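PDB 6D97: aldehyde dehydrogenase 12 from Zea mays, which catalyses the NAD-dependent oxidation of L-glutamate gamma-semialdehyde to glutamate, the last step of proline catabolism in plants. Local coordinates for residues Asn60-Pro65 with Asp224-Ile229; Thr196-Pro201 with Pro365-Thr370. All coordinates share one frame; numbering follows the deposited sequence.

Contact 1. Residues Asn60-Pro65 with Asp224-Ile229; sequences NWIVDP and DSKVSI. With NAD (nicotinamide-adenine-dinucleotide), chain E.
The loop that leaves strand 218-223 of the parallel, NAD-binding sheet meets an outermost strand of the small N-terminal sheet here, through one aliphatic side chain. Ile62, on strand 60-63, lies against the backbone of Ser225 and Lys226. Ile62 CG1 comes to 3.5 Å from Ser225 O, while Ile62 CG2 faces the next carbonyl, at 3.9 Å from Lys226 O. The first torsion (chi1 -57°) sets CG1 beside the backbone N and CG2 anti to it, which places one branch at each of two successive carbonyls, with Lys226 CA near both. Ile62 CD1 also touches the turn, 3.9 Å from Lys226 CA and beside Lys226 CG. No hydrogen bond crosses the contact, and only 126 Å² is buried, so the join rests on van der Waals contact.

The surface Ile62 touches is likely to be held in shape by Asp224. Asp224 OD1 takes Lys226 N at 3.0 Å through the anti lone pair, with an N-H...O angle of 161°, which defines an Asx turn. Asp224 OD1 also receives Lys226 NZ at 2.9 Å on its syn side, 28° out of the carboxylate plane, in a salt bridge. Thus one residue's main chain and ammonium group both hold OD1, and the lysine chain folds back over the turn with its end leading away from Ile62. Ser225 OG is hydrogen-bonded to Glu76, and Ile62 pairs through its backbone with strand 70-74. Asp224 N closely approaches NAD O3B, at 3.4 Å. A loop following a parallel strand and bordering the adenosine ribose is typical of the Rossmann-type dinucleotide-binding domain of aldehyde dehydrogenases.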
# COMPACT_ATOMS: atom_id res chain seq x y z
N ASN A 60 23.53 25.13 34.69
CA ASN A 60 22.53 26.18 34.68
C ASN A 60 21.32 25.74 35.49
O ASN A 60 20.92 24.57 35.45
CB ASN A 60 22.10 26.52 33.24
N TRP A 61 20.74 26.68 36.25
CA TRP A 61 19.64 26.36 37.14
C TRP A 61 18.30 26.64 36.47
O TRP A 61 18.09 27.71 35.89
CB TRP A 61 19.74 27.16 38.45
CG TRP A 61 20.74 26.61 39.43
CD1 TRP A 61 21.96 27.13 39.73
CD2 TRP A 61 20.59 25.43 40.24
NE1 TRP A 61 22.58 26.35 40.68
CE2 TRP A 61 21.77 25.31 41.01
CE3 TRP A 61 19.58 24.48 40.40
CZ2 TRP A 61 21.96 24.26 41.92
CZ3 TRP A 61 19.77 23.44 41.30
CH2 TRP A 61 20.95 23.35 42.05
N ILE A 62 17.40 25.67 36.55
CA ILE A 62 16.01 25.82 36.16
C ILE A 62 15.20 26.12 37.42
O ILE A 62 15.40 25.47 38.45
CB ILE A 62 15.48 24.56 35.45
CG1 ILE A 62 16.34 24.22 34.23
CG2 ILE A 62 14.01 24.72 35.09
CD1 ILE A 62 16.43 25.33 33.21
N VAL A 63 14.31 27.09 37.34
CA VAL A 63 13.48 27.43 38.50
C VAL A 63 12.16 26.68 38.42
O VAL A 63 11.64 26.38 37.33
CB VAL A 63 13.25 28.95 38.63
CG1 VAL A 63 14.55 29.65 39.01
CG2 VAL A 63 12.65 29.52 37.36
N ASP A 64 11.63 26.35 39.59
CA ASP A 64 10.32 25.72 39.70
C ASP A 64 9.26 26.70 39.21
O ASP A 64 9.14 27.80 39.77
CB ASP A 64 10.06 25.32 41.16
CG ASP A 64 8.77 24.52 41.35
OD1 ASP A 64 7.79 24.73 40.59
OD2 ASP A 64 8.72 23.69 42.28
N PRO A 65 8.47 26.35 38.20
CA PRO A 65 7.48 27.31 37.67
C PRO A 65 6.42 27.71 38.68
O PRO A 65 5.71 28.69 38.43
CB PRO A 65 6.85 26.55 36.49
CG PRO A 65 7.84 25.49 36.14
CD PRO A 65 8.46 25.09 37.44
N ASP A 224 14.36 21.06 25.40
CA ASP A 224 14.38 22.32 26.14
C ASP A 224 14.82 22.07 27.57
O ASP A 224 14.24 21.24 28.28
CB ASP A 224 12.99 22.97 26.11
CG ASP A 224 13.02 24.42 26.57
OD1 ASP A 224 13.42 24.69 27.73
OD2 ASP A 224 12.66 25.30 25.76
N SER A 225 15.87 22.79 28.00
CA SER A 225 16.50 22.51 29.28
C SER A 225 15.52 22.64 30.44
O SER A 225 15.74 22.05 31.50
CB SER A 225 17.69 23.43 29.50
OG SER A 225 18.73 23.17 28.57
N LYS A 226 14.44 23.40 30.25
CA LYS A 226 13.46 23.55 31.31
C LYS A 226 12.82 22.21 31.68
O LYS A 226 12.44 22.01 32.84
CB LYS A 226 12.38 24.55 30.90
CG LYS A 226 12.80 26.00 30.97
CD LYS A 226 11.61 26.92 30.72
CE LYS A 226 11.87 27.87 29.55
NZ LYS A 226 12.01 27.14 28.26
N VAL A 227 12.70 21.29 30.72
CA VAL A 227 11.97 20.05 30.94
C VAL A 227 12.77 18.81 30.57
O VAL A 227 12.24 17.70 30.65
CB VAL A 227 10.64 20.05 30.16
CG1 VAL A 227 9.82 21.27 30.52
CG2 VAL A 227 10.91 20.00 28.67
N SER A 228 14.04 18.95 30.19
CA SER A 228 14.80 17.82 29.67
C SER A 228 15.01 16.72 30.70
O SER A 228 15.50 15.64 30.33
CB SER A 228 16.16 18.28 29.14
OG SER A 228 16.93 18.89 30.17
N ILE A 229 14.65 16.96 31.96
CA ILE A 229 14.79 15.93 32.98
C ILE A 229 13.93 14.73 32.64
O ILE A 229 14.28 13.58 32.96
CB ILE A 229 14.45 16.50 34.38
CG1 ILE A 229 14.91 15.54 35.48
CG2 ILE A 229 12.95 16.78 34.51
CD1 ILE A 229 14.98 16.19 36.86
PA NAD E . 11.52 27.27 20.59
O1A NAD E . 11.69 27.49 19.05
O2A NAD E . 11.73 28.37 21.51
O5B NAD E . 12.40 26.33 21.30
C5B NAD E . 12.29 24.95 21.04
C4B NAD E . 13.62 24.20 21.07
O4B NAD E . 14.52 24.63 20.06
C3B NAD E . 14.32 24.28 22.39
O3B NAD E . 14.91 23.08 22.70
C2B NAD E . 15.33 25.32 22.15
O2B NAD E . 16.40 25.16 23.00
C1B NAD E . 15.67 25.06 20.74
N9A NAD E . 16.24 26.18 20.02
C8A NAD E . 15.92 27.52 20.11
N7A NAD E . 16.67 28.21 19.25
C5A NAD E . 17.51 27.35 18.56
C6A NAD E . 18.47 27.49 17.58
N6A NAD E . 18.77 28.80 17.07
N1A NAD E . 19.12 26.42 17.10
C2A NAD E . 18.86 25.17 17.56
N3A NAD E . 17.92 24.98 18.53
C4A NAD E . 17.24 26.04 19.03
O3 NAD E . 10.22 26.83 21.11
PN NAD E . 9.27 27.63 22.10
O1N NAD E . 7.95 26.77 22.08
O2N NAD E . 9.80 27.63 23.50
O5D NAD E . 8.94 29.03 21.65

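Contact 2. Residues Thr196-Pro201 with Pro365-Thr370; sequences TPFNFP and PVLTVT. With NAD (nicotinamide-adenine-dinucleotide), chain E.
Phe198 holds CG between its backbone N and carbonyl carbon (chi1 78°), and chi2 of -86° turns the ring plane so that one face receives Leu367. Leu367 CB sits over that face, 4.1 Å from the Phe198 ring centroid and 27° off the normal, a CH-pi contact. Leu367 CD1 packs at 3.6 Å from Phe198 CD2. Thr368 arrives obliquely by its methyl, Thr368 CG2 standing 3.5 Å from Phe198 CE1. Asn199 CB covers the opposite face, 3.9 Å from the plane of the Phe198 ring and over its centre. The ring belongs to the cofactor pocket of the Rossmann-type domain, on the loop that follows strand 191-196. NAD O2N lies near the ring plane at its edge, 4.0 Å from Phe198 CD1, and Thr368 CG2 is 3.7 Å from that oxygen. At the start of the same loop, NAD O3B donates a hydrogen bond to Thr196 O at 3.1 Å. Replacing Phe198 by an alanine would probably leave Leu367 CB without its aromatic face and open a gap beside the Thr368 methyl and the pyrophosphate. Gln326 hydrogen-bonds Leu367 N through OE1 and Asn199 ND2 through its backbone O, bridging the two segments.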
# COMPACT_ATOMS: atom_id res chain seq x y z
N THR A 196 13.30 19.49 20.40
CA THR A 196 11.91 19.52 20.84
C THR A 196 11.70 20.55 21.94
O THR A 196 12.65 20.94 22.63
CB THR A 196 11.46 18.14 21.33
OG1 THR A 196 12.03 17.87 22.62
CG2 THR A 196 11.89 17.06 20.36
N PRO A 197 10.44 21.02 22.13
CA PRO A 197 10.20 22.15 23.03
C PRO A 197 9.78 21.76 24.44
O PRO A 197 9.87 20.59 24.84
CB PRO A 197 9.07 22.90 22.32
CG PRO A 197 8.24 21.78 21.77
CD PRO A 197 9.20 20.65 21.42
N PHE A 198 9.29 22.74 25.20
CA PHE A 198 9.06 22.55 26.62
C PHE A 198 7.73 21.85 26.92
O PHE A 198 7.62 21.17 27.95
CB PHE A 198 9.08 23.89 27.35
CG PHE A 198 7.82 24.69 27.19
CD1 PHE A 198 7.64 25.53 26.10
CD2 PHE A 198 6.80 24.61 28.13
CE1 PHE A 198 6.49 26.26 25.96
CE2 PHE A 198 5.64 25.33 27.99
CZ PHE A 198 5.48 26.16 26.90
N ASN A 199 6.73 22.01 26.06
CA ASN A 199 5.36 21.76 26.50
C ASN A 199 5.01 20.27 26.56
O ASN A 199 4.14 19.88 27.35
CB ASN A 199 4.37 22.51 25.61
CG ASN A 199 4.47 22.13 24.15
OD1 ASN A 199 5.55 21.81 23.65
ND2 ASN A 199 3.34 22.15 23.46
N PHE A 200 5.66 19.42 25.76
CA PHE A 200 5.47 17.97 25.84
C PHE A 200 6.83 17.34 26.10
O PHE A 200 7.52 16.91 25.16
CB PHE A 200 4.81 17.42 24.58
CG PHE A 200 3.37 17.81 24.43
CD1 PHE A 200 2.38 17.11 25.11
CD2 PHE A 200 3.00 18.87 23.61
CE1 PHE A 200 1.04 17.46 24.98
CE2 PHE A 200 1.66 19.22 23.48
CZ PHE A 200 0.69 18.52 24.16
N PRO A 201 7.25 17.24 27.36
CA PRO A 201 8.62 16.81 27.66
C PRO A 201 8.89 15.34 27.37
O PRO A 201 10.06 14.93 27.39
CB PRO A 201 8.77 17.10 29.16
CG PRO A 201 7.61 18.00 29.52
CD PRO A 201 6.51 17.62 28.58
N PRO A 365 1.12 28.20 35.28
CA PRO A 365 2.21 29.00 34.71
C PRO A 365 2.27 28.86 33.20
O PRO A 365 1.98 27.80 32.63
CB PRO A 365 3.46 28.42 35.38
CG PRO A 365 2.96 27.73 36.61
CD PRO A 365 1.60 27.22 36.26
N VAL A 366 2.65 29.96 32.54
CA VAL A 366 2.78 30.03 31.09
C VAL A 366 4.26 30.31 30.82
O VAL A 366 4.74 31.43 31.02
CB VAL A 366 1.89 31.11 30.48
CG1 VAL A 366 2.06 31.14 28.98
CG2 VAL A 366 0.44 30.86 30.86
N LEU A 367 4.97 29.28 30.36
CA LEU A 367 6.43 29.30 30.44
C LEU A 367 7.09 30.19 29.40
O LEU A 367 8.27 30.52 29.55
CB LEU A 367 6.97 27.87 30.32
CG LEU A 367 6.57 26.87 31.40
CD1 LEU A 367 7.57 25.71 31.48
CD2 LEU A 367 6.44 27.55 32.75
N THR A 368 6.37 30.61 28.35
CA THR A 368 6.99 31.40 27.30
C THR A 368 6.26 32.71 27.00
O THR A 368 6.66 33.41 26.06
CB THR A 368 7.13 30.59 26.01
OG1 THR A 368 5.83 30.16 25.57
CG2 THR A 368 8.02 29.39 26.23
N VAL A 369 5.22 33.07 27.75
CA VAL A 369 4.57 34.37 27.59
C VAL A 369 4.31 34.93 28.98
O VAL A 369 3.66 34.27 29.81
CB VAL A 369 3.24 34.28 26.81
CG1 VAL A 369 2.77 35.68 26.41
CG2 VAL A 369 3.39 33.40 25.58
N THR A 370 4.80 36.14 29.24
CA THR A 370 4.57 36.76 30.54
C THR A 370 3.14 37.26 30.65
O THR A 370 2.41 37.40 29.66
CB THR A 370 5.54 37.92 30.76
OG1 THR A 370 5.25 38.97 29.82
CG2 THR A 370 6.98 37.46 30.58
PA NAD E . 11.52 27.27 20.59
O1A NAD E . 11.69 27.49 19.05
O2A NAD E . 11.73 28.37 21.51
O5B NAD E . 12.40 26.33 21.30
C5B NAD E . 12.29 24.95 21.04
C4B NAD E . 13.62 24.20 21.07
O4B NAD E . 14.52 24.63 20.06
C3B NAD E . 14.32 24.28 22.39
O3B NAD E . 14.91 23.08 22.70
C2B NAD E . 15.33 25.32 22.15
O2B NAD E . 16.40 25.16 23.00
C1B NAD E . 15.67 25.06 20.74
N9A NAD E . 16.24 26.18 20.02
C8A NAD E . 15.92 27.52 20.11
N7A NAD E . 16.67 28.21 19.25
C5A NAD E . 17.51 27.35 18.56
C6A NAD E . 18.47 27.49 17.58
N6A NAD E . 18.77 28.80 17.07
N1A NAD E . 19.12 26.42 17.10
C2A NAD E . 18.86 25.17 17.56
N3A NAD E . 17.92 24.98 18.53
C4A NAD E . 17.24 26.04 19.03
O3 NAD E . 10.22 26.83 21.11
PN NAD E . 9.27 27.63 22.10
O1N NAD E . 7.95 26.77 22.08
O2N NAD E . 9.80 27.63 23.50
O5D NAD E . 8.94 29.03 21.65

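From the N terminus the chain first passes 60-65, then 196-201, 224-229 and finally 365-370, so the segments alternate and the two contacts cross. Contact 1 closes a loop of 158 intervening residues, tying the small N-terminal sheet to the parallel NAD-binding sheet; contact 2 closes one of 163, tying that sheet to the loop before helix 371-382. The neighbouring strands 191-196 and 218-223 each lead into one contact, and Asp224 N to Thr196 O, at 3.3 Å, is a probable hydrogen bond linking the two contacts. Val227 also packs on Pro201, and Pro65 on Pro365. With centres 10 Å apart, both contacts touch NAD.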